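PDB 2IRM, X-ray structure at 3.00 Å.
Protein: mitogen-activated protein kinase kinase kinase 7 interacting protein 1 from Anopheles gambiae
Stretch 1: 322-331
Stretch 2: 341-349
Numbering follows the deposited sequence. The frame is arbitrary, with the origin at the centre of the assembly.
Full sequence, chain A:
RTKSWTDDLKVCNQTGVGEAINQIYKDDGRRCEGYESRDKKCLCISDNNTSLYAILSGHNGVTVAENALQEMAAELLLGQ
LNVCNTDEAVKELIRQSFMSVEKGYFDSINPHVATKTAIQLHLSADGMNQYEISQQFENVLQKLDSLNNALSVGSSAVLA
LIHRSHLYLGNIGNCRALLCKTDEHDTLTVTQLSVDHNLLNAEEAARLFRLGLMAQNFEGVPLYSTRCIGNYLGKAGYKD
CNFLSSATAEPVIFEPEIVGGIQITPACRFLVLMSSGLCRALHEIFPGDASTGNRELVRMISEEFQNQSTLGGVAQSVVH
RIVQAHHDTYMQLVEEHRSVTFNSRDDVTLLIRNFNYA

Stretch 1, residues 322-331: IVQAHHDTYM
Stretch 2 341-349: TFNSRDDVT

What backbone does each stretch bring? Residues 322-331 are continuous helix, with bonds such as Tyr330 N to His326 O at 3.0 Å. The other stretch alternates loop or turn with short strands at 344-345 and 348-349; Asn343 has phi/psi -158/12. The two run antiparallel: Val323 CA lies 7.9 Å from Val348 CA, and Tyr330 CA 6.9 Å from Asn343 CA.

How does Val323 meet its partners? Its CA-to-CB bond points toward the other stretch, chi1 m. Val323 CG1 packs 3.9 Å from Val348 CG2 (chi1 t), while Val323 CB sits 3.3 Å from Arg345 NH1, over one guanidinium face. Arg345 has chi1 t, chi2 -145°, chi3 m, chi4 175°.

What does His326 contribute? With chi1 t and chi2 -101°, His326 CE1 approaches Phe342 CD1 at 3.4 Å and Ser344 O at 3.2 Å, the latter near the ring plane. The His326 and Phe342 (chi1 p, chi2 99°) rings lie obliquely, centroids 4.5 Å apart, planes at 37°.

What else touches Phe342? Thr329 OG1 (chi1 m) donates to Ala325 O at 2.7 Å, leaving Thr329 CG2 3.6 Å from Phe342 CZ at the ring edge. Tyr330 (chi1 t, chi2 -100°) sets CB 3.5 Å from Phe342 CE1 and CE2 4.2 Å from Asn343 CA. No hydrogen bond crosses; packing joins the stretches.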

ATOM      1  N   ILE A 322       6.447   3.878  16.161  1.00 41.22           N
ATOM      2  CA  ILE A 322       7.247   3.610  14.976  1.00 41.17           C
ATOM      3  C   ILE A 322       7.820   4.865  14.353  1.00 41.42           C
ATOM      4  O   ILE A 322       9.014   4.930  14.094  1.00 41.61           O
ATOM      5  CB  ILE A 322       6.427   2.899  13.902  1.00 41.03           C
ATOM      6  CG1 ILE A 322       5.994   1.523  14.380  1.00 41.17           C
ATOM      7  CG2 ILE A 322       7.226   2.760  12.626  1.00 40.96           C
ATOM      8  CD1 ILE A 322       4.868   0.937  13.543  1.00 41.91           C
ATOM      9  N   VAL A 323       6.971   5.856  14.107  1.00 41.73           N
ATOM     10  CA  VAL A 323       7.388   7.065  13.390  1.00 42.14           C
ATOM     11  C   VAL A 323       8.549   7.796  14.069  1.00 42.40           C
ATOM     12  O   VAL A 323       9.383   8.414  13.397  1.00 42.41           O
ATOM     13  CB  VAL A 323       6.217   8.037  13.171  1.00 42.10           C
ATOM     14  CG1 VAL A 323       5.161   7.399  12.298  1.00 42.47           C
ATOM     15  CG2 VAL A 323       5.618   8.487  14.496  1.00 42.58           C
ATOM     16  N   GLN A 324       8.587   7.722  15.399  1.00 42.55           N
ATOM     17  CA  GLN A 324       9.693   8.269  16.159  1.00 42.79           C
ATOM     18  C   GLN A 324      10.800   7.244  16.367  1.00 42.83           C
ATOM     19  O   GLN A 324      11.958   7.618  16.529  1.00 43.00           O
ATOM     20  CB  GLN A 324       9.222   8.844  17.489  1.00 42.91           C
ATOM     21  CG  GLN A 324       8.647  10.243  17.364  1.00 43.32           C
ATOM     22  CD  GLN A 324       8.977  11.111  18.564  1.00 43.93           C
ATOM     23  OE1 GLN A 324      10.061  11.010  19.139  1.00 43.98           O
ATOM     24  NE2 GLN A 324       8.039  11.975  18.946  1.00 44.37           N
ATOM     25  N   ALA A 325      10.452   5.958  16.359  1.00 42.74           N
ATOM     26  CA  ALA A 325      11.463   4.907  16.277  1.00 42.62           C
ATOM     27  C   ALA A 325      12.203   5.088  14.960  1.00 42.74           C
ATOM     28  O   ALA A 325      13.397   4.814  14.863  1.00 42.84           O
ATOM     29  CB  ALA A 325      10.828   3.529  16.349  1.00 42.33           C
ATOM     30  N   HIS A 326      11.477   5.580  13.957  1.00 42.94           N
ATOM     31  CA  HIS A 326      12.020   5.832  12.629  1.00 43.08           C
ATOM     32  C   HIS A 326      12.915   7.064  12.632  1.00 42.94           C
ATOM     33  O   HIS A 326      14.025   7.019  12.110  1.00 43.17           O
ATOM     34  CB  HIS A 326      10.887   5.981  11.601  1.00 43.24           C
ATOM     35  CG  HIS A 326      11.347   5.952  10.174  1.00 43.83           C
ATOM     36  ND1 HIS A 326      11.502   7.093   9.416  1.00 44.19           N
ATOM     37  CD2 HIS A 326      11.676   4.918   9.362  1.00 44.32           C
ATOM     38  CE1 HIS A 326      11.907   6.763   8.203  1.00 44.64           C
ATOM     39  NE2 HIS A 326      12.022   5.450   8.143  1.00 44.13           N
ATOM     40  N   HIS A 327      12.443   8.153  13.226  1.00 42.78           N
ATOM     41  CA  HIS A 327      13.210   9.389  13.228  1.00 42.76           C
ATOM     42  C   HIS A 327      14.379   9.326  14.217  1.00 43.14           C
ATOM     43  O   HIS A 327      15.347  10.075  14.082  1.00 43.28           O
ATOM     44  CB  HIS A 327      12.306  10.593  13.492  1.00 42.59           C
ATOM     45  CG  HIS A 327      13.015  11.910  13.425  1.00 41.80           C
ATOM     46  ND1 HIS A 327      13.520  12.542  14.542  1.00 40.49           N
ATOM     47  CD2 HIS A 327      13.308  12.713  12.375  1.00 41.00           C
ATOM     48  CE1 HIS A 327      14.082  13.683  14.183  1.00 40.16           C
ATOM     49  NE2 HIS A 327      13.971  13.809  12.873  1.00 40.24           N
ATOM     50  N   ASP A 328      14.295   8.428  15.197  1.00 43.48           N
ATOM     51  CA  ASP A 328      15.435   8.159  16.080  1.00 43.79           C
ATOM     52  C   ASP A 328      16.517   7.406  15.328  1.00 44.00           C
ATOM     53  O   ASP A 328      17.696   7.705  15.481  1.00 43.95           O
ATOM     54  CB  ASP A 328      15.024   7.355  17.314  1.00 43.78           C
ATOM     55  CG  ASP A 328      14.191   8.159  18.287  1.00 43.56           C
ATOM     56  OD1 ASP A 328      14.275   9.406  18.263  1.00 43.51           O
ATOM     57  OD2 ASP A 328      13.449   7.537  19.077  1.00 42.96           O
ATOM     58  N   THR A 329      16.103   6.427  14.524  1.00 44.20           N
ATOM     59  CA  THR A 329      17.022   5.663  13.691  1.00 44.55           C
ATOM     60  C   THR A 329      17.726   6.597  12.714  1.00 44.97           C
ATOM     61  O   THR A 329      18.933   6.469  12.499  1.00 45.13           O
ATOM     62  CB  THR A 329      16.297   4.531  12.943  1.00 44.47           C
ATOM     63  OG1 THR A 329      15.661   3.669  13.891  1.00 44.53           O
ATOM     64  CG2 THR A 329      17.265   3.704  12.115  1.00 44.39           C
ATOM     65  N   TYR A 330      16.980   7.542  12.146  1.00 45.46           N
ATOM     66  CA  TYR A 330      17.570   8.593  11.314  1.00 46.08           C
ATOM     67  C   TYR A 330      18.519   9.484  12.117  1.00 46.66           C
ATOM     68  O   TYR A 330      19.648   9.737  11.696  1.00 46.52           O
ATOM     69  CB  TYR A 330      16.488   9.442  10.629  1.00 45.78           C
ATOM     70  CG  TYR A 330      16.992  10.756  10.049  1.00 45.49           C
ATOM     71  CD1 TYR A 330      16.819  11.955  10.738  1.00 45.69           C
ATOM     72  CD2 TYR A 330      17.640  10.799   8.814  1.00 45.03           C
ATOM     73  CE1 TYR A 330      17.277  13.164  10.214  1.00 45.52           C
ATOM     74  CE2 TYR A 330      18.102  12.006   8.283  1.00 44.74           C
ATOM     75  CZ  TYR A 330      17.915  13.181   8.990  1.00 45.06           C
ATOM     76  OH  TYR A 330      18.359  14.376   8.479  1.00 44.98           O
ATOM     77  N   MET A 331      18.057   9.955  13.271  1.00 47.60           N
ATOM     78  CA  MET A 331      18.863  10.851  14.095  1.00 48.68           C
ATOM     79  C   MET A 331      20.057  10.150  14.752  1.00 49.52           C
ATOM     80  O   MET A 331      21.075  10.789  15.042  1.00 49.59           O
ATOM     81  CB  MET A 331      17.996  11.573  15.133  1.00 48.55           C
ATOM     82  CG  MET A 331      17.203  12.744  14.565  1.00 48.41           C
ATOM     83  SD  MET A 331      18.251  14.079  13.953  1.00 48.24           S
ATOM     84  CE  MET A 331      17.064  15.162  13.175  1.00 48.45           C
ATOM     85  N   THR A 341      20.731   6.504   4.922  1.00 53.16           N
ATOM     86  CA  THR A 341      20.020   5.872   3.814  1.00 52.83           C
ATOM     87  C   THR A 341      18.696   6.618   3.528  1.00 52.39           C
ATOM     88  O   THR A 341      18.555   7.261   2.489  1.00 52.60           O
ATOM     89  CB  THR A 341      19.801   4.337   4.038  1.00 52.96           C
ATOM     90  OG1 THR A 341      18.468   4.078   4.502  1.00 53.26           O
ATOM     91  CG2 THR A 341      20.824   3.759   5.024  1.00 52.52           C
ATOM     92  N   PHE A 342      17.751   6.551   4.461  1.00 51.57           N
ATOM     93  CA  PHE A 342      16.485   7.276   4.353  1.00 50.76           C
ATOM     94  C   PHE A 342      16.622   8.681   4.932  1.00 50.28           C
ATOM     95  O   PHE A 342      17.594   8.986   5.630  1.00 50.25           O
ATOM     96  CB  PHE A 342      15.366   6.512   5.074  1.00 50.77           C
ATOM     97  CG  PHE A 342      15.698   6.149   6.496  1.00 50.48           C
ATOM     98  CD1 PHE A 342      15.226   6.921   7.548  1.00 51.16           C
ATOM     99  CD2 PHE A 342      16.490   5.041   6.784  1.00 49.83           C
ATOM    100  CE1 PHE A 342      15.539   6.591   8.868  1.00 51.16           C
ATOM    101  CE2 PHE A 342      16.806   4.702   8.089  1.00 49.42           C
ATOM    102  CZ  PHE A 342      16.332   5.478   9.135  1.00 50.30           C
ATOM    103  N   ASN A 343      15.639   9.529   4.646  1.00 49.50           N
ATOM    104  CA  ASN A 343      15.632  10.905   5.127  1.00 48.75           C
ATOM    105  C   ASN A 343      14.217  11.473   5.132  1.00 48.46           C
ATOM    106  O   ASN A 343      14.010  12.680   5.292  1.00 48.36           O
ATOM    107  CB  ASN A 343      16.554  11.771   4.267  1.00 48.62           C
ATOM    108  CG  ASN A 343      15.984  12.056   2.893  1.00 48.61           C
ATOM    109  OD1 ASN A 343      16.096  13.171   2.395  1.00 48.28           O
ATOM    110  ND2 ASN A 343      15.362  11.053   2.273  1.00 49.67           N
ATOM    111  N   SER A 344      13.242  10.589   4.945  1.00 48.08           N
ATOM    112  CA  SER A 344      11.852  10.996   4.874  1.00 47.60           C
ATOM    113  C   SER A 344      10.908   9.924   5.389  1.00 47.36           C
ATOM    114  O   SER A 344      11.311   8.827   5.774  1.00 47.02           O
ATOM    115  CB  SER A 344      11.476  11.381   3.434  1.00 47.81           C
ATOM    116  OG  SER A 344      11.205  10.241   2.630  1.00 47.49           O
ATOM    117  N   ARG A 345       9.633  10.273   5.372  1.00 47.47           N
ATOM    118  CA  ARG A 345       8.560   9.413   5.821  1.00 47.47           C
ATOM    119  C   ARG A 345       7.400   9.623   4.863  1.00 47.51           C
ATOM    120  O   ARG A 345       7.078  10.762   4.489  1.00 47.20           O
ATOM    121  CB  ARG A 345       8.151   9.812   7.242  1.00 47.52           C
ATOM    122  CG  ARG A 345       7.114   8.922   7.895  1.00 46.81           C
ATOM    123  CD  ARG A 345       6.200   9.744   8.779  1.00 45.01           C
ATOM    124  NE  ARG A 345       6.816  10.061  10.057  1.00 44.14           N
ATOM    125  CZ  ARG A 345       6.270  10.850  10.978  1.00 44.29           C
ATOM    126  NH1 ARG A 345       6.912  11.073  12.114  1.00 44.18           N
ATOM    127  NH2 ARG A 345       5.090  11.423  10.768  1.00 43.62           N
ATOM    128  N   ASP A 346       6.792   8.521   4.446  1.00 47.73           N
ATOM    129  CA  ASP A 346       5.566   8.602   3.663  1.00 48.20           C
ATOM    130  C   ASP A 346       4.423   8.527   4.650  1.00 48.22           C
ATOM    131  O   ASP A 346       4.652   8.342   5.842  1.00 48.45           O
ATOM    132  CB  ASP A 346       5.496   7.482   2.627  1.00 48.25           C
ATOM    133  CG  ASP A 346       6.642   7.544   1.612  1.00 49.02           C
ATOM    134  OD1 ASP A 346       7.033   8.667   1.210  1.00 49.45           O
ATOM    135  OD2 ASP A 346       7.154   6.469   1.218  1.00 49.82           O
ATOM    136  N   ASP A 347       3.197   8.699   4.178  1.00 48.24           N
ATOM    137  CA  ASP A 347       2.056   8.621   5.077  1.00 48.14           C
ATOM    138  C   ASP A 347       1.994   7.234   5.683  1.00 47.84           C
ATOM    139  O   ASP A 347       1.934   6.233   4.968  1.00 47.88           O
ATOM    140  CB  ASP A 347       0.773   8.951   4.340  1.00 48.36           C
ATOM    141  CG  ASP A 347       0.804  10.336   3.743  1.00 49.62           C
ATOM    142  OD1 ASP A 347       0.516  11.298   4.488  1.00 51.20           O
ATOM    143  OD2 ASP A 347       1.130  10.463   2.538  1.00 51.01           O
ATOM    144  N   VAL A 348       2.078   7.185   7.007  1.00 47.51           N
ATOM    145  CA  VAL A 348       1.974   5.928   7.732  1.00 47.06           C
ATOM    146  C   VAL A 348       0.503   5.702   8.051  1.00 46.94           C
ATOM    147  O   VAL A 348      -0.182   6.617   8.535  1.00 47.39           O
ATOM    148  CB  VAL A 348       2.804   5.951   9.035  1.00 46.96           C
ATOM    149  CG1 VAL A 348       2.559   4.694   9.852  1.00 46.70           C
ATOM    150  CG2 VAL A 348       4.285   6.096   8.722  1.00 46.57           C
ATOM    151  N   THR A 349       0.012   4.503   7.763  1.00 46.30           N
ATOM    152  CA  THR A 349      -1.357   4.165   8.115  1.00 46.08           C
ATOM    153  C   THR A 349      -1.461   2.747   8.623  1.00 45.63           C
ATOM    154  O   THR A 349      -0.915   1.821   8.027  1.00 45.72           O
ATOM    155  CB  THR A 349      -2.331   4.407   6.946  1.00 46.24           C
ATOM    156  OG1 THR A 349      -2.459   5.816   6.731  1.00 47.34           O
ATOM    157  CG2 THR A 349      -3.716   3.834   7.248  1.00 46.26           C
TER